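Local coordinates for acetyltransferase (PDB 7BYY), which acetylates the aminoacyl end of charged tRNAs as the toxin of a toxin-antitoxin system, probably taking the acetyl group from acetyl-CoA, at residues D53-A58 and G69-T74; E66-I70 and G104-Y109; V98-G104 and L118-F122; K136-A142 and A167-A173. The protein carries 1 engineered substitution. One frame throughout, in Å; residues are numbered along the deposited sequence.

Contact 1. Residues D53-A58 and G69-T74; sequences DCAAKA and GICTFT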
loop_
_atom_site.group_PDB
_atom_site.type_symbol
_atom_site.label_atom_id
_atom_site.label_comp_id
_atom_site.label_asym_id
_atom_site.label_seq_id
_atom_site.Cartn_x
_atom_site.Cartn_y
_atom_site.Cartn_z
ATOM N N ASP A 53 -0.928 1.231 -12.628
ATOM C CA ASP A 53 -1.821 0.136 -12.273
ATOM C C ASP A 53 -1.129 -0.895 -11.393
ATOM O O ASP A 53 -1.809 -1.655 -10.696
ATOM C CB ASP A 53 -2.345 -0.553 -13.534
ATOM C CG ASP A 53 -3.285 0.320 -14.337
ATOM O OD1 ASP A 53 -4.299 0.785 -13.776
ATOM O OD2 ASP A 53 -3.012 0.538 -15.538
ATOM N N CYS A 54 0.201 -0.939 -11.418
ATOM C CA CYS A 54 0.979 -1.907 -10.660
ATOM C C CYS A 54 2.432 -1.457 -10.667
ATOM O O CYS A 54 2.827 -0.578 -11.438
ATOM C CB CYS A 54 0.855 -3.317 -11.246
ATOM S SG CYS A 54 1.595 -3.519 -12.897
ATOM N N ALA A 55 3.223 -2.075 -9.793
ATOM C CA ALA A 55 4.672 -1.982 -9.843
ATOM C C ALA A 55 5.241 -3.316 -10.304
ATOM O O ALA A 55 4.630 -4.370 -10.103
ATOM C CB ALA A 55 5.261 -1.608 -8.484
ATOM N N ALA A 56 6.416 -3.265 -10.925
ATOM C CA ALA A 56 7.028 -4.444 -11.520
ATOM C C ALA A 56 8.456 -4.609 -11.027
ATOM O O ALA A 56 9.212 -3.635 -10.935
ATOM C CB ALA A 56 7.017 -4.364 -13.051
ATOM N N LYS A 57 8.816 -5.850 -10.712
ATOM C CA LYS A 57 10.178 -6.230 -10.367
ATOM C C LYS A 57 10.723 -7.135 -11.463
ATOM O O LYS A 57 10.070 -8.112 -11.847
ATOM C CB LYS A 57 10.225 -6.943 -9.016
ATOM C CG LYS A 57 10.606 -6.041 -7.863
ATOM C CD LYS A 57 12.072 -5.648 -7.934
ATOM C CE LYS A 57 12.312 -4.318 -7.239
ATOM N NZ LYS A 57 11.587 -4.246 -5.941
ATOM N N ALA A 58 11.913 -6.810 -11.962
ATOM C CA ALA A 58 12.504 -7.514 -13.089
ATOM C C ALA A 58 13.772 -8.243 -12.666
ATOM O O ALA A 58 14.493 -7.806 -11.764
ATOM C CB ALA A 58 12.823 -6.549 -14.237
ATOM N N GLY A 69 12.955 -12.873 -15.490
ATOM C CA GLY A 69 11.671 -12.991 -14.827
ATOM C C GLY A 69 11.032 -11.637 -14.617
ATOM O O GLY A 69 11.688 -10.592 -14.680
ATOM N N ILE A 70 9.724 -11.671 -14.365
ATOM C CA ILE A 70 8.946 -10.474 -14.086
ATOM C C ILE A 70 8.071 -10.743 -12.869
ATOM O O ILE A 70 7.799 -11.890 -12.507
ATOM C CB ILE A 70 8.080 -10.040 -15.291
ATOM C CG1 ILE A 70 7.830 -8.531 -15.256
ATOM C CG2 ILE A 70 6.762 -10.803 -15.308
ATOM C CD1 ILE A 70 9.070 -7.706 -15.471
ATOM N N CYS A 71 7.635 -9.658 -12.233
ATOM C CA CYS A 71 6.829 -9.773 -11.022
ATOM C C CYS A 71 6.066 -8.472 -10.825
ATOM O O CYS A 71 6.675 -7.445 -10.512
ATOM C CB CYS A 71 7.717 -10.075 -9.825
ATOM S SG CYS A 71 6.881 -9.869 -8.263
ATOM N N THR A 72 4.747 -8.514 -10.991
ATOM C CA THR A 72 3.908 -7.333 -10.849
ATOM C C THR A 72 3.008 -7.463 -9.626
ATOM O O THR A 72 2.561 -8.558 -9.272
ATOM C CB THR A 72 3.046 -7.099 -12.094
ATOM O OG1 THR A 72 2.251 -8.260 -12.353
ATOM C CG2 THR A 72 3.923 -6.810 -13.306
ATOM N N PHE A 73 2.736 -6.325 -8.990
ATOM C CA PHE A 73 1.997 -6.317 -7.736
ATOM C C PHE A 73 1.306 -4.970 -7.571
ATOM O O PHE A 73 1.772 -3.952 -8.091
ATOM C CB PHE A 73 2.926 -6.597 -6.552
ATOM C CG PHE A 73 4.175 -5.763 -6.556
ATOM C CD1 PHE A 73 5.283 -6.151 -7.293
ATOM C CD2 PHE A 73 4.241 -4.591 -5.820
ATOM C CE1 PHE A 73 6.433 -5.384 -7.299
ATOM C CE2 PHE A 73 5.390 -3.823 -5.820
ATOM C CZ PHE A 73 6.489 -4.221 -6.561
ATOM N N THR A 74 0.183 -4.983 -6.853
ATOM C CA THR A 74 -0.629 -3.797 -6.607
ATOM C C THR A 74 -0.980 -3.725 -5.126
ATOM O O THR A 74 -0.588 -4.579 -4.327
ATOM C CB THR A 74 -1.920 -3.806 -7.440
ATOM O OG1 THR A 74 -2.858 -4.721 -6.858
ATOM C CG2 THR A 74 -1.648 -4.225 -8.873
#
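Backbone hydrogen bonds tie this antiparallel pair. Ala55 and Phe73 are a hydrogen-bonded pair bonded both ways, Ala55 N to Phe73 O at 2.9 Å and Phe73 N to Ala55 O at 2.9 Å; two residues on, Lys57 N gives a shorter bond to Cys71 O, 2.7 Å. Ala56 and Thr72 between them form a non-hydrogen-bonded pair, where Thr72 CA approaches Ala55 O (3.1 Å) and Ala56 CA approaches Cys71 O (3.2 Å). The Phe73 side chain folds back across the partner strand: Ala55 O lies over one face of the ring, and Ala55 CB is 3.5 Å from Phe73 CE2. Cys71 and Lys57 share that side of the sheet. On the other side Ala56 CB meets Thr72 CG2 at 4.0 Å and Ala58 CB meets Ile70 CD1 at 4.1 Å. Before the strand begins, Cys54 CB packs 3.6 Å from Thr74 CG2, and Asp53 forms a salt bridge with Lys136 of the second subunit. These two strands are the arms of a beta hairpin in the central GNAT sheet. The face with Cys71 and Phe73 is covered by helix 114-132, that with Ile70 and Thr72 by helix 35-50; strands 13-17 and 94-105 flank the hairpin.

Contact 2. Residues E66-I70 and G104-Y109; sequences ELIGI and GVARKY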
loop_
_atom_site.group_PDB
_atom_site.type_symbol
_atom_site.label_atom_id
_atom_site.label_comp_id
_atom_site.label_asym_id
_atom_site.label_seq_id
_atom_site.Cartn_x
_atom_site.Cartn_y
_atom_site.Cartn_z
ATOM N N GLU A 66 18.986 -9.879 -20.922
ATOM C CA GLU A 66 17.729 -10.565 -21.193
ATOM C C GLU A 66 16.807 -10.550 -19.976
ATOM O O GLU A 66 17.250 -10.564 -18.823
ATOM C CB GLU A 66 17.991 -12.010 -21.620
ATOM C CG GLU A 66 18.414 -12.176 -23.071
ATOM C CD GLU A 66 17.960 -13.501 -23.660
ATOM O OE1 GLU A 66 17.213 -14.229 -22.971
ATOM O OE2 GLU A 66 18.341 -13.813 -24.812
ATOM N N LEU A 67 15.506 -10.527 -20.252
ATOM C CA LEU A 67 14.486 -10.517 -19.207
ATOM C C LEU A 67 14.296 -11.945 -18.716
ATOM O O LEU A 67 13.679 -12.772 -19.391
ATOM C CB LEU A 67 13.184 -9.925 -19.736
ATOM C CG LEU A 67 12.030 -9.819 -18.735
ATOM C CD1 LEU A 67 12.456 -9.037 -17.500
ATOM C CD2 LEU A 67 10.810 -9.185 -19.383
ATOM N N ILE A 68 14.831 -12.239 -17.532
ATOM C CA ILE A 68 14.737 -13.588 -16.985
ATOM C C ILE A 68 13.380 -13.808 -16.333
ATOM O O ILE A 68 12.706 -14.815 -16.584
ATOM C CB ILE A 68 15.890 -13.841 -15.998
ATOM C CG1 ILE A 68 17.222 -13.893 -16.750
ATOM C CG2 ILE A 68 15.657 -15.127 -15.216
ATOM C CD1 ILE A 68 18.408 -13.423 -15.933
ATOM N N GLY A 69 12.955 -12.873 -15.490
ATOM C CA GLY A 69 11.671 -12.991 -14.827
ATOM C C GLY A 69 11.032 -11.637 -14.617
ATOM O O GLY A 69 11.688 -10.592 -14.680
ATOM N N ILE A 70 9.724 -11.671 -14.365
ATOM C CA ILE A 70 8.946 -10.474 -14.086
ATOM C C ILE A 70 8.071 -10.743 -12.869
ATOM O O ILE A 70 7.799 -11.890 -12.507
ATOM C CB ILE A 70 8.080 -10.040 -15.291
ATOM C CG1 ILE A 70 7.830 -8.531 -15.256
ATOM C CG2 ILE A 70 6.762 -10.803 -15.308
ATOM C CD1 ILE A 70 9.070 -7.706 -15.471
ATOM N N GLY A 104 6.393 -14.619 -13.339
ATOM C CA GLY A 104 6.780 -15.616 -14.322
ATOM C C GLY A 104 8.265 -15.566 -14.603
ATOM O O GLY A 104 8.866 -14.493 -14.636
ATOM N N VAL A 105 8.849 -16.745 -14.798
ATOM C CA VAL A 105 10.245 -16.897 -15.189
ATOM C C VAL A 105 10.270 -17.442 -16.608
ATOM O O VAL A 105 9.567 -18.413 -16.915
ATOM C CB VAL A 105 11.007 -17.828 -14.229
ATOM C CG1 VAL A 105 12.366 -18.203 -14.815
ATOM C CG2 VAL A 105 11.169 -17.177 -12.865
ATOM N N ALA A 106 11.068 -16.816 -17.472
ATOM C CA ALA A 106 11.196 -17.284 -18.844
ATOM C C ALA A 106 11.622 -18.749 -18.867
ATOM O O ALA A 106 12.379 -19.213 -18.010
ATOM C CB ALA A 106 12.197 -16.424 -19.616
ATOM N N ARG A 107 11.119 -19.480 -19.863
ATOM C CA ARG A 107 11.238 -20.936 -19.847
ATOM C C ARG A 107 12.689 -21.391 -19.943
ATOM O O ARG A 107 13.068 -22.398 -19.335
ATOM C CB ARG A 107 10.411 -21.542 -20.980
ATOM C CG ARG A 107 8.938 -21.714 -20.642
ATOM C CD ARG A 107 8.305 -22.790 -21.498
ATOM N NE ARG A 107 8.483 -22.509 -22.918
ATOM C CZ ARG A 107 8.679 -23.441 -23.844
ATOM N NH1 ARG A 107 8.724 -24.722 -23.501
ATOM N NH2 ARG A 107 8.832 -23.091 -25.113
ATOM N N LYS A 108 13.516 -20.670 -20.697
ATOM C CA LYS A 108 14.909 -21.077 -20.838
ATOM C C LYS A 108 15.749 -20.767 -19.604
ATOM O O LYS A 108 16.953 -21.046 -19.614
ATOM C CB LYS A 108 15.534 -20.429 -22.076
ATOM C CG LYS A 108 15.703 -18.927 -22.011
ATOM C CD LYS A 108 16.733 -18.475 -23.033
ATOM C CE LYS A 108 16.304 -17.199 -23.724
ATOM N NZ LYS A 108 17.289 -16.775 -24.758
ATOM N N TYR A 109 15.151 -20.200 -18.553
ATOM C CA TYR A 109 15.810 -20.034 -17.264
ATOM C C TYR A 109 15.122 -20.801 -16.146
ATOM O O TYR A 109 15.577 -20.732 -14.998
ATOM C CB TYR A 109 15.881 -18.554 -16.867
ATOM C CG TYR A 109 16.387 -17.631 -17.945
ATOM C CD1 TYR A 109 15.509 -17.029 -18.834
ATOM C CD2 TYR A 109 17.742 -17.343 -18.064
ATOM C CE1 TYR A 109 15.959 -16.176 -19.818
ATOM C CE2 TYR A 109 18.204 -16.489 -19.047
ATOM C CZ TYR A 109 17.307 -15.911 -19.919
ATOM O OH TYR A 109 17.756 -15.065 -20.900
#
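A classic beta bulge at Ile68 and Gly69, both opposite Leu59 of strand 55-61, disturbs the start of strand 67-79 just where it pairs with the end of strand 94-105. The Ile68 side chain leaves sideways and lies on an aromatic ring: Ile68 CG1 sits 3.6 Å from the centroid of the Tyr109 ring, nearly along the ring normal, a CH-pi contact. Backbone pairing continues past the bulge. Ala106 N binds Ile68 O at 2.7 Å, while Ile70 and Gly104 bond both ways, Ile70 N to Gly104 O at 3.0 Å and Gly104 N to Ile70 O at 3.2 Å. Between them Gly69 faces Val105 with CA atoms 4.2 Å apart; a CB on Gly69 would press tightly on Gly104 O. After Ala106 the chain turns through a 3-10 segment, closed by Tyr109 N to Ala106 O at 3.0 Å, which brings Tyr109 and Lys108 back over the other strand. Lys108 NZ forms a salt bridge with Glu66, 3.1 Å from Glu66 OE2, at the solvent edge. Ile68 and Tyr109 also pack on Phe114 at the start of helix 114-132, Leu67 turns to Val41 of helix 35-50, and Arg107 pairs with Asp31.

Contact 3. Residues V98-G104 and L118-F122; sequences VRLVMLG and LLCDF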
loop_
_atom_site.group_PDB
_atom_site.type_symbol
_atom_site.label_atom_id
_atom_site.label_comp_id
_atom_site.label_asym_id
_atom_site.label_seq_id
_atom_site.Cartn_x
_atom_site.Cartn_y
_atom_site.Cartn_z
ATOM N N VAL A 98 -0.599 -6.483 0.267
ATOM C CA VAL A 98 -0.023 -6.321 -1.061
ATOM C C VAL A 98 -0.362 -7.568 -1.864
ATOM O O VAL A 98 -0.047 -8.687 -1.444
ATOM C CB VAL A 98 1.494 -6.096 -0.997
ATOM C CG1 VAL A 98 2.106 -6.245 -2.383
ATOM C CG2 VAL A 98 1.801 -4.722 -0.414
ATOM N N ARG A 99 -1.012 -7.389 -3.009
ATOM C CA ARG A 99 -1.386 -8.521 -3.845
ATOM C C ARG A 99 -0.304 -8.790 -4.883
ATOM O O ARG A 99 0.126 -7.876 -5.594
ATOM C CB ARG A 99 -2.724 -8.285 -4.545
ATOM C CG ARG A 99 -3.088 -9.416 -5.496
ATOM C CD ARG A 99 -4.435 -9.210 -6.150
ATOM N NE ARG A 99 -4.595 -7.848 -6.637
ATOM C CZ ARG A 99 -5.427 -7.497 -7.611
ATOM N NH1 ARG A 99 -6.172 -8.420 -8.209
ATOM N NH2 ARG A 99 -5.510 -6.223 -7.986
ATOM N N LEU A 100 0.131 -10.045 -4.958
ATOM C CA LEU A 100 1.007 -10.509 -6.028
ATOM C C LEU A 100 0.122 -11.001 -7.165
ATOM O O LEU A 100 -0.573 -12.014 -7.027
ATOM C CB LEU A 100 1.936 -11.612 -5.527
ATOM C CG LEU A 100 3.096 -11.990 -6.448
ATOM C CD1 LEU A 100 3.998 -10.795 -6.654
ATOM C CD2 LEU A 100 3.882 -13.158 -5.880
ATOM N N VAL A 101 0.125 -10.279 -8.282
ATOM C CA VAL A 101 -0.777 -10.605 -9.378
ATOM C C VAL A 101 -0.102 -11.407 -10.486
ATOM O O VAL A 101 -0.801 -12.073 -11.263
ATOM C CB VAL A 101 -1.427 -9.327 -9.954
ATOM C CG1 VAL A 101 -1.884 -8.416 -8.825
ATOM C CG2 VAL A 101 -0.471 -8.600 -10.874
ATOM N N MET A 102 1.227 -11.385 -10.569
ATOM C CA MET A 102 1.920 -12.111 -11.622
ATOM C C MET A 102 3.367 -12.326 -11.216
ATOM O O MET A 102 4.003 -11.423 -10.666
ATOM C CB MET A 102 1.859 -11.360 -12.955
ATOM C CG MET A 102 0.888 -11.952 -13.947
ATOM S SD MET A 102 0.734 -10.946 -15.430
ATOM C CE MET A 102 0.046 -9.441 -14.741
ATOM N N LEU A 103 3.877 -13.524 -11.492
ATOM C CA LEU A 103 5.305 -13.786 -11.353
ATOM C C LEU A 103 5.646 -14.928 -12.297
ATOM O O LEU A 103 5.213 -16.064 -12.078
ATOM C CB LEU A 103 5.673 -14.120 -9.912
ATOM C CG LEU A 103 6.966 -14.907 -9.688
ATOM C CD1 LEU A 103 8.171 -14.092 -10.101
ATOM C CD2 LEU A 103 7.089 -15.317 -8.235
ATOM N N GLY A 104 6.393 -14.619 -13.339
ATOM C CA GLY A 104 6.780 -15.616 -14.322
ATOM C C GLY A 104 8.265 -15.566 -14.603
ATOM O O GLY A 104 8.866 -14.493 -14.636
ATOM N N LEU A 118 13.330 -14.171 -7.483
ATOM C CA LEU A 118 12.400 -13.067 -7.687
ATOM C C LEU A 118 11.471 -12.889 -6.496
ATOM O O LEU A 118 11.088 -11.757 -6.178
ATOM C CB LEU A 118 11.585 -13.292 -8.957
ATOM C CG LEU A 118 11.878 -12.282 -10.063
ATOM C CD1 LEU A 118 11.136 -12.646 -11.325
ATOM C CD2 LEU A 118 11.548 -10.863 -9.617
ATOM N N LEU A 119 11.091 -13.984 -5.836
ATOM C CA LEU A 119 10.199 -13.866 -4.689
ATOM C C LEU A 119 10.904 -13.224 -3.501
ATOM O O LEU A 119 10.300 -12.429 -2.772
ATOM C CB LEU A 119 9.646 -15.236 -4.307
ATOM C CG LEU A 119 8.409 -15.171 -3.412
ATOM C CD1 LEU A 119 7.199 -14.691 -4.198
ATOM C CD2 LEU A 119 8.138 -16.515 -2.774
ATOM N N CYS A 120 12.178 -13.554 -3.287
ATOM C CA CYS A 120 12.906 -12.929 -2.190
ATOM C C CYS A 120 13.219 -11.469 -2.492
ATOM O O CYS A 120 13.259 -10.644 -1.572
ATOM C CB CYS A 120 14.184 -13.709 -1.884
ATOM S SG CYS A 120 14.007 -14.888 -0.514
ATOM N N ASP A 121 13.432 -11.126 -3.765
ATOM C CA ASP A 121 13.561 -9.715 -4.117
ATOM C C ASP A 121 12.228 -8.993 -3.983
ATOM O O ASP A 121 12.197 -7.799 -3.661
ATOM C CB ASP A 121 14.111 -9.567 -5.537
ATOM C CG ASP A 121 15.594 -9.885 -5.623
ATOM O OD1 ASP A 121 16.015 -10.499 -6.627
ATOM O OD2 ASP A 121 16.336 -9.526 -4.683
ATOM N N PHE A 122 11.120 -9.700 -4.215
ATOM C CA PHE A 122 9.806 -9.113 -3.987
ATOM C C PHE A 122 9.516 -8.981 -2.496
ATOM O O PHE A 122 8.902 -8.000 -2.062
ATOM C CB PHE A 122 8.736 -9.959 -4.677
ATOM C CG PHE A 122 7.335 -9.618 -4.270
ATOM C CD1 PHE A 122 6.736 -8.450 -4.715
ATOM C CD2 PHE A 122 6.611 -10.468 -3.448
ATOM C CE1 PHE A 122 5.443 -8.134 -4.343
ATOM C CE2 PHE A 122 5.322 -10.158 -3.072
ATOM C CZ PHE A 122 4.735 -8.991 -3.522
#
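Strand 94-105 and helix 114-132 open the beta-alpha-beta unit at the heart of the GNAT fold, which continues into strand 137-142. Here the helix lies against the strand: the N-to-C directions of the two short segments differ by 139°, their axes come within 10.6 Å, and the side chains that meet are all apolar. Leu118, Leu119 and Phe122 line the helix surface that meets the sheet, one turn spanned by the bond from Phe122 N to Leu118 O at 2.8 Å. The strand answers with Val98, Leu100 and Leu103. That spacing breaks simple alternation because Val101 and Met102, both opposite Thr72, form a classic beta bulge; past it Leu103, rather than Met102, points to the helix. In GNAT enzymes a bulge in this strand accompanies the splaying that opens the acetyl-CoA cleft, and the same role is likely here. Leu103 CD1 packs on Leu118 CD1 at 3.5 Å, and Leu119 CD1 touches two leucines, 4.0 Å from Leu100 CD2 and 4.1 Å from Leu103 CD2. Phe73 of the adjacent strand adds a second ring beside Phe122. At the edge of the Phe122 ring lies Val98 CG1, 4.0 Å from Phe122 CZ, while Leu100 CD1 sits over its face, 3.7 Å from the centroid.

Contact 4. Residues K136-A142 and A167-A173; sequences KGVYLDA and AVPMFLA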
loop_
_atom_site.group_PDB
_atom_site.type_symbol
_atom_site.label_atom_id
_atom_site.label_comp_id
_atom_site.label_asym_id
_atom_site.label_seq_id
_atom_site.Cartn_x
_atom_site.Cartn_y
_atom_site.Cartn_z
ATOM N N LYS A 136 -0.903 -6.424 6.223
ATOM C CA LYS A 136 -0.980 -7.667 6.978
ATOM C C LYS A 136 -0.217 -8.810 6.325
ATOM O O LYS A 136 0.181 -9.749 7.022
ATOM C CB LYS A 136 -2.442 -8.073 7.178
ATOM C CG LYS A 136 -3.193 -7.177 8.147
ATOM C CD LYS A 136 -2.525 -7.178 9.509
ATOM C CE LYS A 136 -3.248 -6.269 10.482
ATOM N NZ LYS A 136 -2.785 -6.514 11.875
ATOM N N GLY A 137 0.003 -8.749 5.017
ATOM C CA GLY A 137 0.728 -9.808 4.340
ATOM C C GLY A 137 0.623 -9.651 2.836
ATOM O O GLY A 137 0.402 -8.552 2.327
ATOM N N VAL A 138 0.784 -10.772 2.139
ATOM C CA VAL A 138 0.728 -10.813 0.684
ATOM C C VAL A 138 -0.341 -11.812 0.264
ATOM O O VAL A 138 -0.361 -12.954 0.742
ATOM C CB VAL A 138 2.092 -11.178 0.069
ATOM C CG1 VAL A 138 1.947 -11.445 -1.422
ATOM C CG2 VAL A 138 3.096 -10.066 0.315
ATOM N N TYR A 139 -1.227 -11.378 -0.625
ATOM C CA TYR A 139 -2.287 -12.207 -1.171
ATOM C C TYR A 139 -2.008 -12.478 -2.644
ATOM O O TYR A 139 -1.426 -11.645 -3.345
ATOM C CB TYR A 139 -3.648 -11.521 -0.998
ATOM C CG TYR A 139 -4.797 -12.206 -1.702
ATOM C CD1 TYR A 139 -5.165 -11.839 -2.993
ATOM C CD2 TYR A 139 -5.523 -13.207 -1.075
ATOM C CE1 TYR A 139 -6.214 -12.457 -3.641
ATOM C CE2 TYR A 139 -6.578 -13.830 -1.715
ATOM C CZ TYR A 139 -6.919 -13.451 -2.999
ATOM O OH TYR A 139 -7.967 -14.068 -3.640
ATOM N N LEU A 140 -2.418 -13.654 -3.114
ATOM C CA LEU A 140 -2.252 -13.993 -4.519
ATOM C C LEU A 140 -3.293 -15.028 -4.916
ATOM O O LEU A 140 -3.925 -15.667 -4.073
ATOM C CB LEU A 140 -0.834 -14.503 -4.817
ATOM C CG LEU A 140 -0.269 -15.711 -4.066
ATOM C CD1 LEU A 140 -0.688 -17.022 -4.711
ATOM C CD2 LEU A 140 1.244 -15.609 -4.030
ATOM N N ASP A 141 -3.455 -15.184 -6.225
ATOM C CA ASP A 141 -4.360 -16.167 -6.816
ATOM C C ASP A 141 -3.505 -17.085 -7.685
ATOM O O ASP A 141 -3.162 -16.738 -8.820
ATOM C CB ASP A 141 -5.463 -15.477 -7.614
ATOM C CG ASP A 141 -6.637 -15.057 -6.747
ATOM O OD1 ASP A 141 -7.315 -15.945 -6.186
ATOM O OD2 ASP A 141 -6.883 -13.837 -6.631
ATOM N N ALA A 142 -3.161 -18.256 -7.154
ATOM C CA ALA A 142 -2.138 -19.106 -7.749
ATOM C C ALA A 142 -2.723 -20.016 -8.822
ATOM O O ALA A 142 -3.713 -20.713 -8.585
ATOM C CB ALA A 142 -1.454 -19.951 -6.673
ATOM N N ALA A 167 -6.941 -20.317 -10.750
ATOM C CA ALA A 167 -6.269 -19.668 -9.600
ATOM C C ALA A 167 -7.079 -19.821 -8.306
ATOM O O ALA A 167 -8.312 -19.669 -8.337
ATOM C CB ALA A 167 -6.015 -18.216 -9.919
ATOM N N VAL A 168 -6.359 -20.097 -7.214
ATOM C CA VAL A 168 -6.864 -20.278 -5.853
ATOM C C VAL A 168 -6.268 -19.198 -4.957
ATOM O O VAL A 168 -5.129 -18.767 -5.185
ATOM C CB VAL A 168 -6.537 -21.680 -5.313
ATOM C CG1 VAL A 168 -7.435 -22.728 -5.959
ATOM C CG2 VAL A 168 -5.069 -22.011 -5.530
ATOM N N PRO A 169 -6.986 -18.729 -3.940
ATOM C CA PRO A 169 -6.422 -17.699 -3.061
ATOM C C PRO A 169 -5.396 -18.281 -2.102
ATOM O O PRO A 169 -5.595 -19.346 -1.514
ATOM C CB PRO A 169 -7.648 -17.168 -2.309
ATOM C CG PRO A 169 -8.591 -18.319 -2.288
ATOM C CD PRO A 169 -8.379 -19.058 -3.586
ATOM N N MET A 170 -4.280 -17.570 -1.961
ATOM C CA MET A 170 -3.224 -17.946 -1.031
ATOM C C MET A 170 -2.753 -16.702 -0.290
ATOM O O MET A 170 -2.821 -15.586 -0.814
ATOM C CB MET A 170 -2.042 -18.624 -1.749
ATOM C CG MET A 170 -2.439 -19.802 -2.637
ATOM S SD MET A 170 -1.037 -20.826 -3.131
ATOM C CE MET A 170 -0.654 -21.656 -1.590
ATOM N N PHE A 171 -2.275 -16.900 0.938
ATOM C CA PHE A 171 -1.930 -15.793 1.816
ATOM C C PHE A 171 -0.656 -16.113 2.583
ATOM O O PHE A 171 -0.399 -17.266 2.942
ATOM C CB PHE A 171 -3.070 -15.484 2.799
ATOM C CG PHE A 171 -2.811 -14.291 3.680
ATOM C CD1 PHE A 171 -3.022 -13.004 3.208
ATOM C CD2 PHE A 171 -2.366 -14.457 4.982
ATOM C CE1 PHE A 171 -2.791 -11.907 4.016
ATOM C CE2 PHE A 171 -2.131 -13.362 5.796
ATOM C CZ PHE A 171 -2.344 -12.086 5.313
ATOM N N LEU A 172 0.140 -15.074 2.833
ATOM C CA LEU A 172 1.360 -15.187 3.630
ATOM C C LEU A 172 1.459 -13.949 4.511
ATOM O O LEU A 172 1.622 -12.837 4.001
ATOM C CB LEU A 172 2.595 -15.325 2.740
ATOM C CG LEU A 172 3.937 -15.470 3.457
ATOM C CD1 LEU A 172 3.930 -16.691 4.368
ATOM C CD2 LEU A 172 5.069 -15.555 2.448
ATOM N N ALA A 173 1.367 -14.141 5.825
ATOM C CA ALA A 173 1.366 -13.021 6.754
ATOM C C ALA A 173 2.707 -12.290 6.726
ATOM O O ALA A 173 3.746 -12.847 6.359
ATOM C CB ALA A 173 1.053 -13.502 8.170
#
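In the C-terminal half of the GNAT sheet, strands 137-142 and 168-173 run antiparallel, with one face fully buried. There Val138, Leu140 and Ala142 lie with Leu172, Met170 and Val168: Leu140 CD1 touches Met170 CB at 3.6 Å, and Ala142 CB lies 3.7 Å from Met170 SD. Helices 114-132 and 147-151 cover this side. On the other, buried around Tyr139 and Phe171 but partly open at Asp141 and Pro169, Tyr139 pairs with Phe171 and reaches along the strand to Pro169, Tyr139 CE2 to Pro169 CB at 3.6 Å. Six backbone bonds hold the ladder in unbroken register, from Val138 N to Leu172 O at 2.9 Å to Ala142 N to Val168 O at 2.8 Å. Gly137 passes so close to Leu172 O and the Phe171 ring that a CB would clash. At the polar end, Lys136 turns its amine to the second subunit, meeting Asn51 and Asp53 there. Its carbonyl stays with this pair: Lys136 O is 3.5 Å from Ala173 CA, at the N-cap of helix 174-187.

All four contacts belong to one mixed sheet. Contact 1 pairs strands 55-61 and 67-79; contact 2, sharing Gly69 and Ile70 with it, joins the latter to strand 94-105. Contact 3 lays helix 114-132 on that strand; its segments alternate along the chain with those of contact 2, and the two share Gly104. Contact 4 follows, pairing strands 137-142 and 168-173. Contact 3, about 1 Å from the chain's centre, lies about 7 Å from contact 1 and 11 Å from contact 4, centre to centre. Contacts 2 and 4, 22 Å apart between centres, do not touch and lie on opposite sides of the chain's centre. The bulged strand 94-105 therefore bridges the N-terminal hairpin and the C-terminal strands.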